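Local coordinates for protein glutamyl-tRNA(Gln) amidotransferase subunit B, mitochondrial (Saccharomyces cerevisiae, PDB 4N0H) that forms subunit B of the mitochondrial Glu-AdT complex, a GatB/GatE-family protein that assembles with partner subunits such as subunit F, at residues Thr22-Lys27 with Ile68-Lys73; Gly58-Leu63 with Asp288-Tyr293; Met72-Ala77 with Leu136-Glu141. All blocks are in the same frame, centred on the assembly; numbering follows the deposited sequence.

Contact 1. Residues Thr22-Lys27 with Ile68-Lys73; sequences TQLNTK and ILFAMK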
loop_
_atom_site.group_PDB
_atom_site.type_symbol
_atom_site.label_atom_id
_atom_site.label_comp_id
_atom_site.label_asym_id
_atom_site.label_seq_id
_atom_site.Cartn_x
_atom_site.Cartn_y
_atom_site.Cartn_z
ATOM N N THR B 22 -4.397 23.890 11.791
ATOM C CA THR B 22 -5.013 24.923 10.978
ATOM C C THR B 22 -5.522 24.355 9.656
ATOM O O THR B 22 -4.757 23.783 8.881
ATOM C CB THR B 22 -4.012 26.064 10.713
ATOM O OG1 THR B 22 -3.948 26.920 11.862
ATOM C CG2 THR B 22 -4.438 26.879 9.523
ATOM N N GLN B 23 -6.819 24.508 9.410
ATOM C CA GLN B 23 -7.412 24.088 8.149
ATOM C C GLN B 23 -6.971 25.020 7.034
ATOM O O GLN B 23 -7.151 26.232 7.128
ATOM C CB GLN B 23 -8.942 24.091 8.231
ATOM C CG GLN B 23 -9.538 22.940 9.016
ATOM C CD GLN B 23 -11.047 22.844 8.867
ATOM O OE1 GLN B 23 -11.738 23.857 8.732
ATOM N NE2 GLN B 23 -11.566 21.620 8.884
ATOM N N LEU B 24 -6.393 24.452 5.981
ATOM C CA LEU B 24 -6.004 25.235 4.813
ATOM C C LEU B 24 -7.213 25.520 3.931
ATOM O O LEU B 24 -8.096 24.676 3.783
ATOM C CB LEU B 24 -4.925 24.506 4.009
ATOM C CG LEU B 24 -3.602 24.242 4.733
ATOM C CD1 LEU B 24 -2.557 23.722 3.760
ATOM C CD2 LEU B 24 -3.106 25.498 5.440
ATOM N N ASN B 25 -7.262 26.712 3.348
ATOM C CA ASN B 25 -8.339 27.029 2.419
ATOM C C ASN B 25 -7.922 26.856 0.960
ATOM O O ASN B 25 -8.098 27.749 0.133
ATOM C CB ASN B 25 -8.945 28.416 2.685
ATOM C CG ASN B 25 -7.900 29.503 2.807
ATOM O OD1 ASN B 25 -8.066 30.454 3.574
ATOM N ND2 ASN B 25 -6.812 29.372 2.056
ATOM N N THR B 26 -7.350 25.698 0.659
ATOM C CA THR B 26 -7.150 25.289 -0.720
ATOM C C THR B 26 -8.529 25.053 -1.317
ATOM O O THR B 26 -9.488 24.783 -0.590
ATOM C CB THR B 26 -6.341 23.986 -0.800
ATOM O OG1 THR B 26 -6.987 22.985 -0.011
ATOM C CG2 THR B 26 -4.929 24.202 -0.268
ATOM N N LYS B 27 -8.636 25.157 -2.637
ATOM C CA LYS B 27 -9.915 24.937 -3.299
ATOM C C LYS B 27 -10.415 23.509 -3.079
ATOM O O LYS B 27 -11.596 23.286 -2.803
ATOM C CB LYS B 27 -9.805 25.232 -4.795
ATOM C CG LYS B 27 -11.123 25.119 -5.543
ATOM C CD LYS B 27 -10.950 25.505 -7.001
ATOM C CE LYS B 27 -9.831 24.706 -7.652
ATOM N NZ LYS B 27 -9.577 25.139 -9.057
ATOM N N ILE B 68 1.312 22.083 -0.749
ATOM C CA ILE B 68 2.752 22.335 -0.715
ATOM C C ILE B 68 3.048 23.833 -0.801
ATOM O O ILE B 68 3.880 24.360 -0.061
ATOM C CB ILE B 68 3.481 21.624 -1.868
ATOM C CG1 ILE B 68 3.425 20.107 -1.695
ATOM C CG2 ILE B 68 4.937 22.085 -1.959
ATOM C CD1 ILE B 68 4.136 19.368 -2.807
ATOM N N LEU B 69 2.368 24.516 -1.714
ATOM C CA LEU B 69 2.574 25.948 -1.897
ATOM C C LEU B 69 2.238 26.706 -0.616
ATOM O O LEU B 69 2.995 27.576 -0.175
ATOM C CB LEU B 69 1.721 26.466 -3.060
ATOM C CG LEU B 69 1.770 27.971 -3.331
ATOM C CD1 LEU B 69 3.154 28.384 -3.805
ATOM C CD2 LEU B 69 0.708 28.376 -4.343
ATOM N N PHE B 70 1.101 26.360 -0.018
ATOM C CA PHE B 70 0.650 27.000 1.209
ATOM C C PHE B 70 1.655 26.747 2.326
ATOM O O PHE B 70 2.014 27.661 3.061
ATOM C CB PHE B 70 -0.739 26.496 1.626
ATOM C CG PHE B 70 -1.879 27.134 0.871
ATOM C CD1 PHE B 70 -1.667 27.764 -0.344
ATOM C CD2 PHE B 70 -3.168 27.099 1.385
ATOM C CE1 PHE B 70 -2.719 28.346 -1.038
ATOM C CE2 PHE B 70 -4.230 27.679 0.698
ATOM C CZ PHE B 70 -4.004 28.303 -0.514
ATOM N N ALA B 71 2.121 25.506 2.440
ATOM C CA ALA B 71 3.109 25.174 3.463
ATOM C C ALA B 71 4.444 25.900 3.230
ATOM O O ALA B 71 5.147 26.252 4.181
ATOM C CB ALA B 71 3.317 23.677 3.546
ATOM N N MET B 72 4.794 26.110 1.965
ATOM C CA MET B 72 5.986 26.889 1.625
ATOM C C MET B 72 5.882 28.326 2.137
ATOM O O MET B 72 6.808 28.840 2.764
ATOM C CB MET B 72 6.214 26.895 0.113
ATOM C CG MET B 72 7.226 25.866 -0.356
ATOM S SD MET B 72 8.837 26.179 0.395
ATOM C CE MET B 72 9.837 24.991 -0.478
ATOM N N LYS B 73 4.748 28.965 1.871
ATOM C CA LYS B 73 4.543 30.353 2.275
ATOM C C LYS B 73 4.649 30.509 3.789
ATOM O O LYS B 73 5.260 31.462 4.285
ATOM C CB LYS B 73 3.201 30.883 1.760
ATOM C CG LYS B 73 3.069 30.837 0.246
ATOM C CD LYS B 73 1.730 31.382 -0.232
ATOM C CE LYS B 73 1.674 32.891 -0.113
ATOM N NZ LYS B 73 0.361 33.441 -0.561
#
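Phe70 swings its ring CG anti to the carbonyl carbon (chi1 -80°), which carries the phenyl group off helix 65-78 toward Leu24, Asn25 and Thr26 in the loop that follows strand 14-23. Thr26 answers with its methyl: OG1 lies between the backbone N and the carbonyl carbon (chi1 55°), where it bonds to the backbone O of Asn28, and CG2 is thereby left to cover one face of the ring. This is a CH-pi contact, CG2 of Thr26 standing 4.1 Å from the ring centroid of Phe70 and 28° off its normal. Leu24 meets the root of the aromatic side chain, with its CB at the ring edge near the plane and its CD1 3.9 Å from CB of Phe70. The amide of Asn25 is turned almost perpendicular to the ring, ND2 lying 3.4 Å from CE2 of Phe70, while the same nitrogen makes a weak hydrogen bond to the backbone O of His199. No hydrogen bond joins the two segments. Leu24 also touches Ile170 on strand 168-174, the tie to the sheet. One aromatic ring, met by three consecutive residues, thus packs a helix on the loop leaving an inner strand of the mixed sheet in the GatB/GatE catalytic domain.

Contact 2. Residues Gly58-Leu63 with Asp288-Tyr293; sequences GTQPVL and DPELPY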
loop_
_atom_site.group_PDB
_atom_site.type_symbol
_atom_site.label_atom_id
_atom_site.label_comp_id
_atom_site.label_asym_id
_atom_site.label_seq_id
_atom_site.Cartn_x
_atom_site.Cartn_y
_atom_site.Cartn_z
ATOM N N GLY B 58 -9.693 -0.080 -3.648
ATOM C CA GLY B 58 -8.995 0.256 -4.877
ATOM C C GLY B 58 -8.724 1.729 -5.143
ATOM O O GLY B 58 -8.078 2.061 -6.142
ATOM N N THR B 59 -9.203 2.620 -4.274
ATOM C CA THR B 59 -8.926 4.050 -4.444
ATOM C C THR B 59 -7.537 4.399 -3.911
ATOM O O THR B 59 -6.989 3.676 -3.082
ATOM C CB THR B 59 -9.965 4.946 -3.734
ATOM O OG1 THR B 59 -9.995 4.624 -2.338
ATOM C CG2 THR B 59 -11.350 4.744 -4.341
ATOM N N GLN B 60 -6.974 5.504 -4.399
ATOM C CA GLN B 60 -5.598 5.890 -4.077
ATOM C C GLN B 60 -5.450 7.391 -3.822
ATOM O O GLN B 60 -6.118 8.202 -4.465
ATOM C CB GLN B 60 -4.654 5.491 -5.212
ATOM C CG GLN B 60 -4.566 3.992 -5.456
ATOM C CD GLN B 60 -3.784 3.667 -6.701
ATOM O OE1 GLN B 60 -4.264 3.884 -7.815
ATOM N NE2 GLN B 60 -2.561 3.164 -6.527
ATOM N N PRO B 61 -4.552 7.764 -2.896
ATOM C CA PRO B 61 -4.279 9.179 -2.617
ATOM C C PRO B 61 -3.408 9.817 -3.697
ATOM O O PRO B 61 -2.485 9.172 -4.205
ATOM C CB PRO B 61 -3.509 9.130 -1.298
ATOM C CG PRO B 61 -2.804 7.806 -1.337
ATOM C CD PRO B 61 -3.758 6.865 -2.037
ATOM N N VAL B 62 -3.724 11.059 -4.053
ATOM C CA VAL B 62 -2.869 11.884 -4.913
ATOM C C VAL B 62 -2.717 13.265 -4.272
ATOM O O VAL B 62 -3.709 13.960 -4.029
ATOM C CB VAL B 62 -3.449 12.047 -6.333
ATOM C CG1 VAL B 62 -2.579 12.987 -7.156
ATOM C CG2 VAL B 62 -3.586 10.688 -7.028
ATOM N N LEU B 63 -1.479 13.662 -3.992
ATOM C CA LEU B 63 -1.229 14.910 -3.273
ATOM C C LEU B 63 -1.648 16.168 -4.044
ATOM O O LEU B 63 -1.309 16.345 -5.219
ATOM C CB LEU B 63 0.242 15.002 -2.847
ATOM C CG LEU B 63 0.625 16.245 -2.036
ATOM C CD1 LEU B 63 -0.222 16.356 -0.780
ATOM C CD2 LEU B 63 2.113 16.212 -1.692
ATOM N N ASP B 288 3.983 5.929 4.189
ATOM C CA ASP B 288 3.057 5.482 3.162
ATOM C C ASP B 288 3.824 4.841 2.006
ATOM O O ASP B 288 4.789 5.411 1.504
ATOM C CB ASP B 288 2.179 6.623 2.660
ATOM C CG ASP B 288 1.024 6.131 1.818
ATOM O OD1 ASP B 288 1.197 5.987 0.587
ATOM O OD2 ASP B 288 -0.058 5.880 2.386
ATOM N N PRO B 289 3.412 3.630 1.606
ATOM C CA PRO B 289 4.140 2.894 0.567
ATOM C C PRO B 289 3.803 3.344 -0.852
ATOM O O PRO B 289 4.469 2.901 -1.787
ATOM C CB PRO B 289 3.703 1.443 0.794
ATOM C CG PRO B 289 2.364 1.545 1.440
ATOM C CD PRO B 289 2.375 2.808 2.261
ATOM N N GLU B 290 2.808 4.213 -1.009
ATOM C CA GLU B 290 2.381 4.663 -2.336
ATOM C C GLU B 290 2.821 6.083 -2.692
ATOM O O GLU B 290 3.228 6.350 -3.822
ATOM C CB GLU B 290 0.862 4.572 -2.466
ATOM C CG GLU B 290 0.312 3.169 -2.388
ATOM C CD GLU B 290 -1.110 3.086 -2.908
ATOM O OE1 GLU B 290 -1.972 3.847 -2.412
ATOM O OE2 GLU B 290 -1.360 2.275 -3.824
ATOM N N LEU B 291 2.723 6.994 -1.731
ATOM C CA LEU B 291 3.000 8.401 -1.990
ATOM C C LEU B 291 4.491 8.667 -2.189
ATOM O O LEU B 291 5.324 8.173 -1.431
ATOM C CB LEU B 291 2.452 9.268 -0.855
ATOM C CG LEU B 291 0.931 9.226 -0.690
ATOM C CD1 LEU B 291 0.522 9.770 0.667
ATOM C CD2 LEU B 291 0.258 10.014 -1.810
ATOM N N PRO B 292 4.833 9.450 -3.221
ATOM C CA PRO B 292 6.234 9.828 -3.444
ATOM C C PRO B 292 6.712 10.770 -2.346
ATOM O O PRO B 292 5.893 11.478 -1.773
ATOM C CB PRO B 292 6.186 10.594 -4.774
ATOM C CG PRO B 292 4.864 10.240 -5.398
ATOM C CD PRO B 292 3.936 10.004 -4.247
ATOM N N TYR B 293 8.012 10.775 -2.060
ATOM C CA TYR B 293 8.599 11.771 -1.169
ATOM C C TYR B 293 8.310 13.173 -1.691
ATOM O O TYR B 293 8.159 13.374 -2.894
ATOM C CB TYR B 293 10.117 11.608 -1.104
ATOM C CG TYR B 293 10.618 10.350 -0.437
ATOM C CD1 TYR B 293 10.105 9.923 0.780
ATOM C CD2 TYR B 293 11.623 9.595 -1.025
ATOM C CE1 TYR B 293 10.577 8.771 1.390
ATOM C CE2 TYR B 293 12.100 8.447 -0.427
ATOM C CZ TYR B 293 11.577 8.037 0.776
ATOM O OH TYR B 293 12.068 6.887 1.357
HETATM O O HOH W 1 -4.407 3.319 -1.352
#
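Gln60 and Glu290 meet through their polar ends, NE2 of Gln60 donating to OE2 of Glu290 at 3.1 Å along a nearly straight bond (168°). The acceptor lies in the plane of the amide, but the donor approaches from above the carboxylate, 45° out of its plane. Both groups have stronger partners outside the two segments, on another protein chain: a basic side chain there pairs with OE2 of Glu290, and an acidic one accepts from NE2 of Gln60. Two loops thus meet at a subunit interface. OE1 of Glu290 accepts from a water at 2.7 Å that also donates to the backbone O of Thr59. OE1 of Glu290 is also 3.5 Å from CD of Pro61. Beside this polar patch CG of Pro61 rests 3.8 Å from CD2 of Leu291. That methyl also sits against the backbone O of Pro61, which is buried with no hydrogen-bonding partner in the model.

Behind the first shell, OD1 of Asp288 accepts from Glu290 N, above the carboxylate plane, and from Leu291 N, on the anti side. This Asx turn, extended to an Asx motif, holds the bend leading to Glu290 and Leu291. OD2 of Asp288 is salt-bridged to Arg90. Residues 58-63 run into helix 65-78, residues 288-293 follow strand 286-287 and lead toward helix 298-306, and Leu104 of strand 102-120 packs on both Asp288 and Leu291.

Contact 3. Residues Met72-Ala77 with Leu136-Glu141; sequences MKLSLA and LQLQIE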
loop_
_atom_site.group_PDB
_atom_site.type_symbol
_atom_site.label_atom_id
_atom_site.label_comp_id
_atom_site.label_asym_id
_atom_site.label_seq_id
_atom_site.Cartn_x
_atom_site.Cartn_y
_atom_site.Cartn_z
ATOM N N MET B 72 4.794 26.110 1.965
ATOM C CA MET B 72 5.986 26.889 1.625
ATOM C C MET B 72 5.882 28.326 2.137
ATOM O O MET B 72 6.808 28.840 2.764
ATOM C CB MET B 72 6.214 26.895 0.113
ATOM C CG MET B 72 7.226 25.866 -0.356
ATOM S SD MET B 72 8.837 26.179 0.395
ATOM C CE MET B 72 9.837 24.991 -0.478
ATOM N N LYS B 73 4.748 28.965 1.871
ATOM C CA LYS B 73 4.543 30.353 2.275
ATOM C C LYS B 73 4.649 30.509 3.789
ATOM O O LYS B 73 5.260 31.462 4.285
ATOM C CB LYS B 73 3.201 30.883 1.760
ATOM C CG LYS B 73 3.069 30.837 0.246
ATOM C CD LYS B 73 1.730 31.382 -0.232
ATOM C CE LYS B 73 1.674 32.891 -0.113
ATOM N NZ LYS B 73 0.361 33.441 -0.561
ATOM N N LEU B 74 4.081 29.556 4.521
ATOM C CA LEU B 74 4.150 29.594 5.978
ATOM C C LEU B 74 5.580 29.391 6.483
ATOM O O LEU B 74 6.024 30.098 7.381
ATOM C CB LEU B 74 3.217 28.554 6.599
ATOM C CG LEU B 74 3.237 28.542 8.126
ATOM C CD1 LEU B 74 2.824 29.909 8.688
ATOM C CD2 LEU B 74 2.344 27.438 8.661
ATOM N N SER B 75 6.294 28.424 5.909
ATOM C CA SER B 75 7.673 28.144 6.308
ATOM C C SER B 75 8.552 29.373 6.101
ATOM O O SER B 75 9.367 29.716 6.953
ATOM C CB SER B 75 8.247 26.971 5.510
ATOM O OG SER B 75 7.443 25.812 5.642
ATOM N N LEU B 76 8.371 30.033 4.962
ATOM C CA LEU B 76 9.149 31.218 4.625
ATOM C C LEU B 76 8.852 32.360 5.594
ATOM O O LEU B 76 9.761 33.052 6.052
ATOM C CB LEU B 76 8.865 31.649 3.185
ATOM C CG LEU B 76 9.461 30.749 2.101
ATOM C CD1 LEU B 76 8.965 31.154 0.724
ATOM C CD2 LEU B 76 10.980 30.802 2.157
ATOM N N ALA B 77 7.577 32.542 5.916
ATOM C CA ALA B 77 7.167 33.603 6.830
ATOM C C ALA B 77 7.743 33.398 8.226
ATOM O O ALA B 77 8.032 34.363 8.934
ATOM C CB ALA B 77 5.650 33.700 6.888
ATOM N N LEU B 136 9.177 24.323 16.590
ATOM C CA LEU B 136 9.807 23.012 16.508
ATOM C C LEU B 136 9.712 22.508 15.074
ATOM O O LEU B 136 10.726 22.250 14.420
ATOM C CB LEU B 136 9.106 22.024 17.447
ATOM C CG LEU B 136 9.855 20.817 18.031
ATOM C CD1 LEU B 136 8.865 19.866 18.687
ATOM C CD2 LEU B 136 10.696 20.074 17.007
ATOM N N GLN B 137 8.483 22.366 14.588
ATOM C CA GLN B 137 8.256 21.821 13.260
ATOM C C GLN B 137 6.888 22.183 12.693
ATOM O O GLN B 137 6.021 22.720 13.387
ATOM C CB GLN B 137 8.415 20.302 13.281
ATOM C CG GLN B 137 7.399 19.597 14.156
ATOM C CD GLN B 137 7.731 18.136 14.357
ATOM O OE1 GLN B 137 6.869 17.271 14.225
ATOM N NE2 GLN B 137 8.989 17.852 14.684
ATOM N N LEU B 138 6.710 21.848 11.421
ATOM C CA LEU B 138 5.538 22.217 10.653
ATOM C C LEU B 138 5.153 20.977 9.847
ATOM O O LEU B 138 5.979 20.449 9.107
ATOM C CB LEU B 138 5.932 23.366 9.729
ATOM C CG LEU B 138 4.937 24.325 9.096
ATOM C CD1 LEU B 138 5.624 25.670 8.902
ATOM C CD2 LEU B 138 4.452 23.778 7.769
ATOM N N GLN B 139 3.921 20.494 10.009
ATOM C CA GLN B 139 3.499 19.243 9.366
ATOM C C GLN B 139 2.207 19.395 8.564
ATOM O O GLN B 139 1.287 20.091 8.985
ATOM C CB GLN B 139 3.292 18.139 10.411
ATOM C CG GLN B 139 4.538 17.725 11.172
ATOM C CD GLN B 139 4.268 16.609 12.171
ATOM O OE1 GLN B 139 3.116 16.290 12.470
ATOM N NE2 GLN B 139 5.336 16.003 12.685
ATOM N N ILE B 140 2.134 18.723 7.418
ATOM C CA ILE B 140 0.893 18.659 6.652
ATOM C C ILE B 140 0.190 17.353 6.996
ATOM O O ILE B 140 0.825 16.298 7.038
ATOM C CB ILE B 140 1.161 18.697 5.136
ATOM C CG1 ILE B 140 1.913 19.973 4.754
ATOM C CG2 ILE B 140 -0.145 18.581 4.353
ATOM C CD1 ILE B 140 2.559 19.909 3.379
ATOM N N GLU B 141 -1.114 17.413 7.252
ATOM C CA GLU B 141 -1.861 16.193 7.556
ATOM C C GLU B 141 -3.345 16.267 7.197
ATOM O O GLU B 141 -3.893 17.349 6.983
ATOM C CB GLU B 141 -1.692 15.811 9.028
ATOM C CG GLU B 141 -2.215 16.838 10.003
ATOM C CD GLU B 141 -1.927 16.455 11.441
ATOM O OE1 GLU B 141 -2.743 16.794 12.324
ATOM O OE2 GLU B 141 -0.882 15.813 11.685
#
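Leu138 points one methyl, CD1, from strand 130-142 into the angle between Leu74 and Ser75 of helix 65-78. The closest approach on the leucine side is 3.7 Å, between CD1 of Leu138 and CD2 of Leu74, and CG of Leu74 lies only slightly farther from the same methyl. The two leucine side chains meet at a slant. In Leu74 the trans torsion (chi1 -180°) sets CG opposite the backbone N and extends the isobutyl group from the helix toward the strand. Ser75 meets the same methyl from the next position on the helix: OG of Ser75 is 3.7 Å from CD1 of Leu138. The second methyl is more distant, CD2 of Leu138 being 4.2 Å from OG of Ser75. This hydroxyl is not left without a partner among apolar groups, because it bonds to the backbone O of Ala71 one helical turn earlier.

Here a helix lies against a face of the large mixed sheet of the GatB/GatE catalytic domain, and van der Waals contact alone joins the two segments. Toward the N-terminal side of Leu138 the strand carries a classic beta bulge, Leu136 and Gln137 both facing Val173 on strand 168-174. Ile170 of that neighbouring strand touches both Leu74 and Leu138, adding a third aliphatic side chain to the layer between helix and sheet. From strand 102-120, Phe111 and Ala112 pack on Ser75.

Overall arrangement
Contacts 1 and 3 use successive turns of helix 65-78 and share Met72 and Lys73, their centres about 9 Å apart. Contact 3 packs the helix on the mixed sheet, contact 1 on the loop where a strand of that sheet ends. Neither has a hydrogen bond between its segments, but one is built round an aromatic ring and the other round aliphatic branches; Ala71 CB and Ile140 CD1 join them at 3.8 Å. Contact 1 is buried but for Asn25. Contact 2, its centre about 22 Å from the chain centre, adds charge, amide and water to its apolar pair. It touches contact 1 where Leu63 meets Ile68. Contact 3 alone has no other protein chain touching its segments.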